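Local coordinates for protein ribonucleoside triphosphate reductase (PDB 1L1L) that catalyses the adenosylcobalamin-dependent (class II) reduction of ribonucleoside triphosphates to deoxyribonucleotides, working as an allosterically regulated monomer, at residues L381-S384 / K385-R389; V354-D357 / S358-G362; E662-L665 / R666-F670. All coordinates share one frame; numbering follows the deposited sequence.

Contact 1 (L381-S384 / K385-R389)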
# COMPACT_ATOMS: atom_id res chain seq x y z
N LEU A 381 7.66 -0.47 18.35
CA LEU A 381 6.91 0.74 18.68
C LEU A 381 7.75 1.71 19.52
O LEU A 381 7.60 2.93 19.43
CB LEU A 381 5.62 0.37 19.42
CG LEU A 381 4.60 -0.41 18.58
CD1 LEU A 381 3.44 -0.89 19.46
CD2 LEU A 381 4.08 0.50 17.47
N ASP A 382 8.64 1.14 20.33
CA ASP A 382 9.55 1.89 21.19
C ASP A 382 10.38 2.86 20.34
O ASP A 382 10.32 4.07 20.52
CB ASP A 382 10.47 0.90 21.91
CG ASP A 382 11.39 1.57 22.92
OD1 ASP A 382 12.33 0.89 23.40
OD2 ASP A 382 11.17 2.76 23.23
N LEU A 383 11.16 2.30 19.42
CA LEU A 383 12.00 3.11 18.54
C LEU A 383 11.18 4.03 17.63
O LEU A 383 11.62 5.14 17.31
CB LEU A 383 12.87 2.22 17.66
CG LEU A 383 14.00 1.41 18.30
CD1 LEU A 383 14.65 0.55 17.23
CD2 LEU A 383 15.02 2.33 18.94
N SER A 384 10.01 3.55 17.21
CA SER A 384 9.14 4.31 16.31
C SER A 384 8.60 5.58 16.95
O SER A 384 8.41 6.58 16.28
CB SER A 384 7.97 3.45 15.83
OG SER A 384 8.41 2.38 15.01
N LYS A 385 8.33 5.52 18.25
CA LYS A 385 7.80 6.69 18.94
C LYS A 385 8.88 7.64 19.44
O LYS A 385 8.62 8.82 19.65
CB LYS A 385 6.92 6.26 20.13
CG LYS A 385 5.62 5.61 19.72
CD LYS A 385 4.71 5.33 20.91
CE LYS A 385 5.22 4.17 21.74
NZ LYS A 385 4.23 3.79 22.80
N ASN A 386 10.10 7.13 19.62
CA ASN A 386 11.19 7.95 20.14
C ASN A 386 12.35 8.28 19.21
O ASN A 386 13.42 8.68 19.67
CB ASN A 386 11.76 7.30 21.40
CG ASN A 386 10.69 7.04 22.42
OD1 ASN A 386 9.92 7.94 22.78
ND2 ASN A 386 10.61 5.80 22.90
N TYR A 387 12.13 8.10 17.91
CA TYR A 387 13.18 8.39 16.94
C TYR A 387 12.64 8.83 15.60
O TYR A 387 11.54 8.46 15.20
CB TYR A 387 14.06 7.17 16.67
CG TYR A 387 15.11 6.85 17.70
CD1 TYR A 387 14.79 6.16 18.87
CD2 TYR A 387 16.44 7.19 17.48
CE1 TYR A 387 15.76 5.81 19.78
CE2 TYR A 387 17.43 6.85 18.39
CZ TYR A 387 17.08 6.16 19.54
OH TYR A 387 18.05 5.78 20.44
N GLY A 388 13.44 9.65 14.92
CA GLY A 388 13.14 10.08 13.57
C GLY A 388 14.23 9.26 12.91
O GLY A 388 14.15 8.02 12.93
N ARG A 389 15.26 9.90 12.36
CA ARG A 389 16.36 9.14 11.79
C ARG A 389 17.19 8.72 13.01
O ARG A 389 17.37 9.51 13.95
CB ARG A 389 17.24 10.02 10.89
CG ARG A 389 16.58 10.55 9.62
CD ARG A 389 17.63 11.25 8.76
NE ARG A 389 18.29 12.33 9.50
CZ ARG A 389 19.49 12.81 9.21
NH1 ARG A 389 20.18 12.31 8.19
NH2 ARG A 389 20.00 13.80 9.94

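Contact 2 (V354-D357 / S358-G362)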
# COMPACT_ATOMS: atom_id res chain seq x y z
N VAL A 354 4.36 -8.80 15.31
CA VAL A 354 4.26 -8.57 16.74
C VAL A 354 5.00 -7.31 17.14
O VAL A 354 6.00 -6.93 16.53
CB VAL A 354 4.81 -9.78 17.54
CG1 VAL A 354 3.95 -11.01 17.27
CG2 VAL A 354 6.25 -10.05 17.15
N ALA A 355 4.48 -6.65 18.17
CA ALA A 355 5.08 -5.44 18.69
C ALA A 355 6.17 -5.78 19.69
O ALA A 355 5.99 -6.66 20.55
CB ALA A 355 4.02 -4.59 19.38
N VAL A 356 7.32 -5.12 19.57
CA VAL A 356 8.42 -5.36 20.49
C VAL A 356 9.04 -4.02 20.88
O VAL A 356 8.58 -2.97 20.44
CB VAL A 356 9.54 -6.23 19.86
CG1 VAL A 356 8.98 -7.55 19.40
CG2 VAL A 356 10.19 -5.48 18.69
N ASP A 357 10.06 -4.08 21.72
CA ASP A 357 10.80 -2.89 22.13
C ASP A 357 12.25 -3.32 22.13
O ASP A 357 12.54 -4.51 22.00
CB ASP A 357 10.37 -2.39 23.52
CG ASP A 357 10.51 -3.45 24.59
OD1 ASP A 357 11.52 -4.18 24.58
OD2 ASP A 357 9.61 -3.54 25.45
N SER A 358 13.17 -2.37 22.28
CA SER A 358 14.60 -2.68 22.26
C SER A 358 15.04 -3.60 23.39
O SER A 358 16.04 -4.30 23.27
CB SER A 358 15.42 -1.38 22.30
OG SER A 358 15.12 -0.59 21.16
N ALA A 359 14.28 -3.61 24.48
CA ALA A 359 14.59 -4.45 25.63
C ALA A 359 14.26 -5.91 25.32
O ALA A 359 14.79 -6.83 25.96
CB ALA A 359 13.81 -3.98 26.84
N PHE A 360 13.37 -6.13 24.35
CA PHE A 360 12.95 -7.47 23.95
C PHE A 360 14.10 -8.29 23.36
O PHE A 360 14.93 -7.77 22.61
CB PHE A 360 11.82 -7.37 22.93
CG PHE A 360 11.27 -8.69 22.49
CD1 PHE A 360 10.50 -9.46 23.37
CD2 PHE A 360 11.50 -9.16 21.21
CE1 PHE A 360 9.96 -10.68 22.96
CE2 PHE A 360 10.96 -10.38 20.78
CZ PHE A 360 10.20 -11.14 21.66
N SER A 361 14.14 -9.57 23.69
CA SER A 361 15.19 -10.45 23.18
C SER A 361 14.67 -11.86 22.88
O SER A 361 15.44 -12.74 22.48
CB SER A 361 16.35 -10.52 24.17
OG SER A 361 15.91 -11.05 25.42
N GLY A 362 13.36 -12.06 23.07
CA GLY A 362 12.76 -13.35 22.81
C GLY A 362 12.57 -13.65 21.33
O GLY A 362 11.47 -14.01 20.89
O HOH W 1 14.24 -6.09 20.71

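Contact 3 (E662-L665 / R666-F670)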
# COMPACT_ATOMS: atom_id res chain seq x y z
N GLU A 662 17.83 -15.10 14.00
CA GLU A 662 17.67 -14.66 15.39
C GLU A 662 18.79 -13.71 15.78
O GLU A 662 18.56 -12.71 16.45
CB GLU A 662 17.66 -15.86 16.35
CG GLU A 662 17.01 -15.52 17.70
CD GLU A 662 17.62 -16.26 18.87
OE1 GLU A 662 17.67 -17.51 18.83
OE2 GLU A 662 18.04 -15.59 19.84
N SER A 663 20.01 -14.04 15.35
CA SER A 663 21.20 -13.25 15.66
C SER A 663 21.13 -11.83 15.12
O SER A 663 21.45 -10.86 15.82
CB SER A 663 22.45 -13.92 15.06
OG SER A 663 22.51 -15.30 15.37
N LEU A 664 20.72 -11.70 13.86
CA LEU A 664 20.63 -10.39 13.25
C LEU A 664 19.49 -9.57 13.82
O LEU A 664 19.61 -8.36 13.98
CB LEU A 664 20.51 -10.52 11.72
CG LEU A 664 21.84 -10.96 11.11
CD1 LEU A 664 21.63 -11.55 9.71
CD2 LEU A 664 22.79 -9.76 11.07
N LEU A 665 18.36 -10.21 14.14
CA LEU A 665 17.25 -9.48 14.73
C LEU A 665 17.72 -8.88 16.06
O LEU A 665 17.42 -7.72 16.39
CB LEU A 665 16.05 -10.41 14.96
CG LEU A 665 15.29 -10.81 13.69
CD1 LEU A 665 14.35 -11.98 13.96
CD2 LEU A 665 14.54 -9.59 13.16
N ARG A 666 18.48 -9.66 16.83
CA ARG A 666 18.98 -9.16 18.10
C ARG A 666 19.99 -8.04 17.86
O ARG A 666 19.94 -6.99 18.49
CB ARG A 666 19.64 -10.28 18.91
CG ARG A 666 18.68 -11.39 19.34
CD ARG A 666 19.22 -12.15 20.55
NE ARG A 666 20.61 -12.54 20.39
CZ ARG A 666 21.04 -13.51 19.59
NH1 ARG A 666 20.17 -14.21 18.87
NH2 ARG A 666 22.33 -13.79 19.50
N GLN A 667 20.89 -8.26 16.92
CA GLN A 667 21.92 -7.26 16.63
C GLN A 667 21.36 -5.88 16.33
O GLN A 667 21.90 -4.88 16.80
CB GLN A 667 22.81 -7.70 15.47
CG GLN A 667 24.07 -6.85 15.36
CD GLN A 667 24.94 -7.23 14.18
OE1 GLN A 667 25.03 -8.40 13.80
NE2 GLN A 667 25.63 -6.23 13.62
N TYR A 668 20.29 -5.81 15.55
CA TYR A 668 19.73 -4.51 15.19
C TYR A 668 18.53 -4.05 16.02
O TYR A 668 17.78 -3.17 15.59
CB TYR A 668 19.36 -4.51 13.70
CG TYR A 668 20.58 -4.56 12.80
CD1 TYR A 668 21.14 -5.78 12.41
CD2 TYR A 668 21.18 -3.39 12.36
CE1 TYR A 668 22.28 -5.82 11.59
CE2 TYR A 668 22.32 -3.42 11.55
CZ TYR A 668 22.86 -4.63 11.17
OH TYR A 668 23.98 -4.64 10.37
N ARG A 669 18.38 -4.60 17.22
CA ARG A 669 17.26 -4.24 18.09
C ARG A 669 17.25 -2.77 18.48
O ARG A 669 16.24 -2.26 18.98
CB ARG A 669 17.24 -5.13 19.34
CG ARG A 669 18.42 -4.97 20.29
CD ARG A 669 18.38 -6.03 21.39
NE ARG A 669 19.41 -5.80 22.41
CZ ARG A 669 20.71 -5.97 22.21
NH1 ARG A 669 21.17 -6.38 21.03
NH2 ARG A 669 21.57 -5.71 23.19
N PHE A 670 18.35 -2.06 18.26
CA PHE A 670 18.39 -0.64 18.61
C PHE A 670 18.24 0.27 17.40
O PHE A 670 18.27 1.50 17.53
CB PHE A 670 19.70 -0.31 19.35
CG PHE A 670 19.92 -1.10 20.61
CD1 PHE A 670 20.92 -2.06 20.67
CD2 PHE A 670 19.13 -0.87 21.74
CE1 PHE A 670 21.13 -2.79 21.84
CE2 PHE A 670 19.33 -1.59 22.91
CZ PHE A 670 20.33 -2.56 22.97

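Contact 1 (L381-S384 / K385-R389)
Leu383 sets its CD2 methyl against the CD1-CE1 bond of the Tyr387 ring, 3.7 Å from CE1, and the two side chains meet at a slant. Both belong to the short helix 381-386 and the loop after it, which follow directly on strand 377-380 of the large mixed sheet. Neighbouring positions carry a polar pair, again four residues apart. Asp382 OD2 lies 3.1 Å from Asn386 ND2 in a weak hydrogen bond, bent to 124° at the hydrogen, with carboxylate and amide planes nearly perpendicular. Swinging CG of Asp382 away from its own backbone N (chi1 -176°) brings the carboxylate round to that amide. The other end of the amide is held elsewhere: Asn386 OD1 accepts from Gly397 N, so the rotation of the group is set from two directions. Asn386 N also donates to Asp382 O at 3.2 Å, while Lys385 N reaches Leu381 O at 2.9 Å. Lys385 bends at chi3 (-73°) and curls over that same carbonyl, with Leu381 O 3.3 Å from CG and 3.5 Å from CE. On the buried flank Ser384 OG turns back to Asn380 O, tying the helix to the strand end. Because Asp382 sits in the first turn, the helix N terminus and the Asn386 amide N-H may favour a charged carboxylate, but the neighbouring Asp357 carboxylate would work against it, and with so short a helix and so bent a bond the net effect is probably small.

Contact 2 (V354-D357 / S358-G362)
Phe360 folds back onto Val356, its CD2 3.5 Å from Val356 CG1, and this is the dense half of the contact. CE2 follows at 3.7 Å from the same methyl, while Gly362 N hangs over the ring centre and Tyr363 meets the ring edge-to-face. Pointing CG of Phe360 opposite its backbone N (chi1 -178°) is what sends the ring back to the valine. The bend that makes this possible is a type I beta turn, Asp357 to Phe360, leading from the end of strand 350-356 toward helix 363-373; the strand's sheet probably forms part of the ten-stranded alpha-beta barrel characteristic of ribonucleotide reductases. Phe360 N closes the turn on Asp357 O at 3.0 Å. The same N-H makes a weak bond, 2.7 Å long, to Asp357 OD1, whose side chain curls inward over the turn, close enough to bring OD1 within 3.2 Å of Ala359 CB. The loose side is the outer one, where Ala359 is exposed. Away from Ala359, a water bridges the backbone, donating to Asp357 O at 2.7 Å and to Phe360 O at 2.6 Å. Asp357 N, by contrast, is buried and has no partner in the model.

Contact 3 (E662-L665 / R666-F670)
Glu662 and Arg666 form an intrahelical salt bridge, four residues apart, on helix 661-667, just ahead of the loop that leads to strand 674-679. OE2 of Glu662 stands 2.7 Å from Arg666 NH1, and the carboxylate and guanidinium planes are turned 64° against each other. A bend at chi3 (-48°) folds the arginine back along the helix, bringing NH1 to the acid while Arg666 CG passes 3.2 Å from Glu662 O. Tyr363 of helix 363-373 borders this charged pair, and a weak, long ion pair joins Arg666 NH2 to Glu503. The helix is the crossover of a beta-alpha-beta unit whose strands, 650-653 and 674-679, lie parallel and adjacent in the mixed sheet. On its buried flank Leu664 and Tyr668 run side by side, with Leu664 CD2 4.0 Å from Tyr668 CE1, next to helix 628-641. Leu664 O accepts from Tyr668 N at 3.1 Å and also lies in the plane of the tyrosine ring at its edge, where Leu664 O is 3.4 Å from Tyr668 CD1. Gln667 extends alongside Leu664, Gln667 OE1 3.8 Å from Leu664 CD2, and its NE2 donates to Lys506 O. Where the helix unwinds, Arg669 turns back on Arg666: Arg669 NH1 gives a fairly straight bond of 2.9 Å to Arg666 O, which the Arg669 backbone N also reaches, from the opposite face of the carbonyl. Two N-H groups of Arg669 so share that oxygen; at the far end of the guanidinium, NH2 forms salt bridges with Asp498 and Glu500, while Phe670 CE1 sits over its face.

Along the chain the three contacts come in series, none nested in or crossing another. Contact 2 closes the turn after strand 350-356, contact 1 spans the helix that follows strand 377-380, and contact 3, far later, covers the end of the crossover helix before strand 674-679. These strands are consecutive in the mixed sheet, and because 674-679 runs antiparallel to 377-380, its start meets the ends of the other two. Ser358 is the common meeting point: it packs against Asp382 and Leu383 of contact 1, its OG probably hydrogen-bonds Arg669 O of contact 3, and its CB touches the Phe670 ring. Leu383 CD1 completes the triangle, packing against the Arg669-Phe670 backbone.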